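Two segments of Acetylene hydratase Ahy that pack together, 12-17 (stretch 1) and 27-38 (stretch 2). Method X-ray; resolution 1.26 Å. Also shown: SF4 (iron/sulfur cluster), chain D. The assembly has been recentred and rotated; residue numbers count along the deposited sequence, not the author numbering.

Stretch 1 (12-17) NCVVEA
Stretch 2, residues 27-38: TKSISEPHPTTP

Glu 16 and Ser 31 form the most intimate polar contact between the two segments of acetylene hydratase: the hydroxyl OG of Ser 31 donates to OE1 of Glu 16 at 2.7 Å, and the backbone N of Ser 31 donates to the same OE1 at 3.1 Å. One carboxylate oxygen thus gathers both donors of a single serine, whose chi1 is p and whose backbone turns at phi/psi -84/-14. Glu 16 reaches this site in an extended form, chi1 m (-81°), chi2 t and chi3 -26°. Its other oxygen, OE2, accepts from water 2 at 2.9 Å; that water also donates a weak bond of 3.5 Å to OE2 of Glu 32.

The backbone of Glu 16 is paired as well. In an antiparallel hydrogen-bonded pair, Glu 16 N donates to Lys 28 O at 2.8 Å and Lys 28 N returns to Glu 16 O at 2.9 Å, both nearly linear, with the CA atoms 5.3 Å apart. The side chains of Glu 16 and Lys 28 therefore share one face of the sheet, and CB of Glu 16 lies 4.3 Å from CG of Lys 28. Next comes Ala 17 with Thr 27, a non-hydrogen-bonded pair with CA atoms 4.4 Å apart; their side chains share the other face, Ala 17 CB lying 4.1 Å from Thr 27 CG2. Here Thr 27 CA sits 3.3 Å from Glu 16 O in a CA-H...O contact. Strand 14-17 and the strand containing Thr 27 and Lys 28 run at 133° between their N-to-C directions, with axes approaching to 4.7 Å. Toward Val 15 the direct pairing gives way to solvent: water 1 donates to Val 14 O at 2.6 Å and accepts from Ile 30 N at 2.9 Å, bridging the separating backbones.

Beyond Ser 31, stretch 2 runs through a loop that brings Thr 37 back to the start of the first strand. Val 14 N donates to Thr 37 OG1 at 3.0 Å and 173°, with Thr 37 in rotamer m. The loop is braced from within by His 34 (chi1 t, chi2 -89°), whose ND1 accepts from the backbone N atoms of Thr 36 and Thr 37, each at 3.0 Å. Accepting these bonds leaves ND1 without a proton.

The same imidazole offers its face to Val 14: CB of Val 14 stands 3.9 Å from the His 34 ring centroid, 24° off the normal, a CH-pi contact. Val 14, chi1 t, points toward stretch 2 and also places CG1 4.0 Å from CD1 of Ile 30 (chi1 and chi2 both t). CG1 of Ile 30 meets the aliphatic part of Glu 16, 3.6 Å from its CG. Val 15, chi1 m, points away overall, yet its CB touches Lys 28 O at 3.4 Å.

Just before the first strand, Cys 13 (chi1 m) binds FE3 of the iron/sulfur cluster through SG at 2.3 Å, while its CB packs 4.1 Å from CG2 of Thr 37.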

# COMPACT_ATOMS: atom_id res chain seq x y z
N ASN A 12 7.53 -6.56 7.78
CA ASN A 12 8.11 -7.91 7.74
C ASN A 12 9.40 -8.08 8.56
O ASN A 12 10.39 -8.68 8.08
CB ASN A 12 8.35 -8.34 6.28
CG ASN A 12 7.06 -8.65 5.49
OD1 ASN A 12 7.16 -8.89 4.29
ND2 ASN A 12 5.89 -8.69 6.14
N CYS A 13 9.39 -7.58 9.79
CA CYS A 13 10.43 -7.92 10.76
C CYS A 13 10.63 -9.43 10.79
O CYS A 13 9.65 -10.18 10.76
CB CYS A 13 10.00 -7.54 12.17
SG CYS A 13 9.46 -5.82 12.37
N VAL A 14 11.88 -9.87 10.88
CA VAL A 14 12.15 -11.28 11.11
C VAL A 14 12.20 -11.54 12.61
O VAL A 14 12.96 -10.89 13.33
CB VAL A 14 13.44 -11.73 10.40
CG1 VAL A 14 13.68 -13.25 10.62
CG2 VAL A 14 13.35 -11.41 8.91
N VAL A 15 11.35 -12.46 13.06
CA VAL A 15 11.19 -12.78 14.46
C VAL A 15 11.59 -14.23 14.69
O VAL A 15 11.92 -14.96 13.75
CB VAL A 15 9.71 -12.52 14.95
CG1 VAL A 15 9.31 -11.05 14.76
CG2 VAL A 15 8.72 -13.41 14.22
N GLU A 16 11.59 -14.65 15.95
CA GLU A 16 11.81 -16.04 16.27
C GLU A 16 10.51 -16.62 16.81
O GLU A 16 9.72 -15.91 17.44
CB GLU A 16 12.98 -16.21 17.25
CG GLU A 16 14.34 -16.16 16.54
CD GLU A 16 15.52 -16.42 17.45
OE1 GLU A 16 15.39 -16.16 18.66
OE2 GLU A 16 16.59 -16.88 16.96
N ALA A 17 10.24 -17.88 16.49
CA ALA A 17 9.04 -18.56 16.97
C ALA A 17 9.39 -19.93 17.46
O ALA A 17 10.30 -20.58 16.94
CB ALA A 17 8.00 -18.66 15.87
N THR A 27 6.10 -16.17 19.98
CA THR A 27 6.91 -15.34 19.10
C THR A 27 7.69 -14.30 19.91
O THR A 27 7.16 -13.75 20.89
CB THR A 27 6.05 -14.62 18.06
OG1 THR A 27 4.92 -14.03 18.74
CG2 THR A 27 5.55 -15.59 16.99
N LYS A 28 8.94 -14.06 19.52
CA LYS A 28 9.79 -13.07 20.19
C LYS A 28 10.76 -12.42 19.22
O LYS A 28 10.95 -12.90 18.10
CB LYS A 28 10.53 -13.70 21.37
CG LYS A 28 11.53 -14.77 21.00
CD LYS A 28 12.21 -15.34 22.25
CE LYS A 28 11.19 -15.81 23.28
NZ LYS A 28 11.83 -16.55 24.41
N SER A 29 11.35 -11.29 19.61
CA SER A 29 12.33 -10.64 18.77
C SER A 29 13.49 -11.60 18.56
O SER A 29 13.84 -12.39 19.46
CB SER A 29 12.80 -9.29 19.35
OG SER A 29 13.41 -9.46 20.61
N ILE A 30 14.03 -11.59 17.36
CA ILE A 30 15.09 -12.52 17.01
C ILE A 30 16.28 -12.32 17.95
O ILE A 30 16.77 -11.20 18.15
CB ILE A 30 15.44 -12.41 15.51
CG1 ILE A 30 16.36 -13.58 15.10
CG2 ILE A 30 16.03 -11.05 15.17
CD1 ILE A 30 16.23 -13.93 13.65
N SER A 31 16.74 -13.42 18.53
CA SER A 31 17.82 -13.38 19.54
C SER A 31 19.22 -13.36 18.92
O SER A 31 20.21 -13.11 19.62
CB SER A 31 17.68 -14.56 20.52
OG SER A 31 17.76 -15.80 19.82
N GLU A 32 19.31 -13.66 17.63
CA GLU A 32 20.56 -13.63 16.89
C GLU A 32 20.69 -12.33 16.13
O GLU A 32 19.68 -11.70 15.81
CB GLU A 32 20.62 -14.80 15.90
CG GLU A 32 20.57 -16.16 16.56
CD GLU A 32 21.86 -16.51 17.27
OE1 GLU A 32 22.92 -15.92 16.94
OE2 GLU A 32 21.81 -17.37 18.17
N PRO A 33 21.93 -11.91 15.82
CA PRO A 33 22.13 -10.71 15.01
C PRO A 33 21.65 -10.91 13.57
O PRO A 33 22.29 -11.60 12.78
CB PRO A 33 23.64 -10.48 15.08
CG PRO A 33 24.22 -11.85 15.40
CD PRO A 33 23.21 -12.53 16.24
N HIS A 34 20.50 -10.32 13.24
CA HIS A 34 19.90 -10.49 11.92
C HIS A 34 20.44 -9.44 10.94
O HIS A 34 20.67 -8.27 11.33
CB HIS A 34 18.38 -10.43 12.01
CG HIS A 34 17.69 -10.87 10.74
ND1 HIS A 34 17.39 -9.99 9.73
CD2 HIS A 34 17.27 -12.08 10.33
CE1 HIS A 34 16.81 -10.65 8.74
NE2 HIS A 34 16.73 -11.92 9.08
N PRO A 35 20.67 -9.83 9.67
CA PRO A 35 21.24 -8.89 8.69
C PRO A 35 20.40 -7.65 8.41
O PRO A 35 20.96 -6.63 8.01
CB PRO A 35 21.37 -9.74 7.42
CG PRO A 35 21.46 -11.13 7.91
CD PRO A 35 20.54 -11.19 9.10
N THR A 36 19.08 -7.73 8.58
CA THR A 36 18.21 -6.60 8.24
C THR A 36 17.34 -6.12 9.38
O THR A 36 17.08 -4.92 9.47
CB THR A 36 17.29 -6.88 7.02
OG1 THR A 36 16.22 -7.74 7.41
CG2 THR A 36 18.07 -7.47 5.82
N THR A 37 16.89 -7.03 10.24
CA THR A 37 16.00 -6.68 11.34
C THR A 37 16.83 -6.42 12.60
O THR A 37 17.46 -7.33 13.14
CB THR A 37 14.99 -7.82 11.61
OG1 THR A 37 14.22 -8.05 10.42
CG2 THR A 37 14.06 -7.45 12.76
N PRO A 38 16.83 -5.16 13.09
CA PRO A 38 17.62 -4.84 14.29
C PRO A 38 17.07 -5.52 15.55
O PRO A 38 15.93 -5.97 15.55
CB PRO A 38 17.48 -3.31 14.43
CG PRO A 38 16.70 -2.85 13.26
CD PRO A 38 16.09 -4.01 12.56
FE1 SF4 D . 5.10 -5.81 14.35
FE2 SF4 D . 5.28 -7.93 12.71
FE3 SF4 D . 7.20 -6.01 12.68
FE4 SF4 D . 4.76 -5.50 11.67
S1 SF4 D . 6.22 -7.01 10.83
S2 SF4 D . 6.00 -4.11 13.06
S3 SF4 D . 3.40 -6.74 13.07
S4 SF4 D . 6.70 -7.40 14.45
O HOH W 1 12.74 -9.60 15.62
O HOH W 2 18.59 -18.70 18.08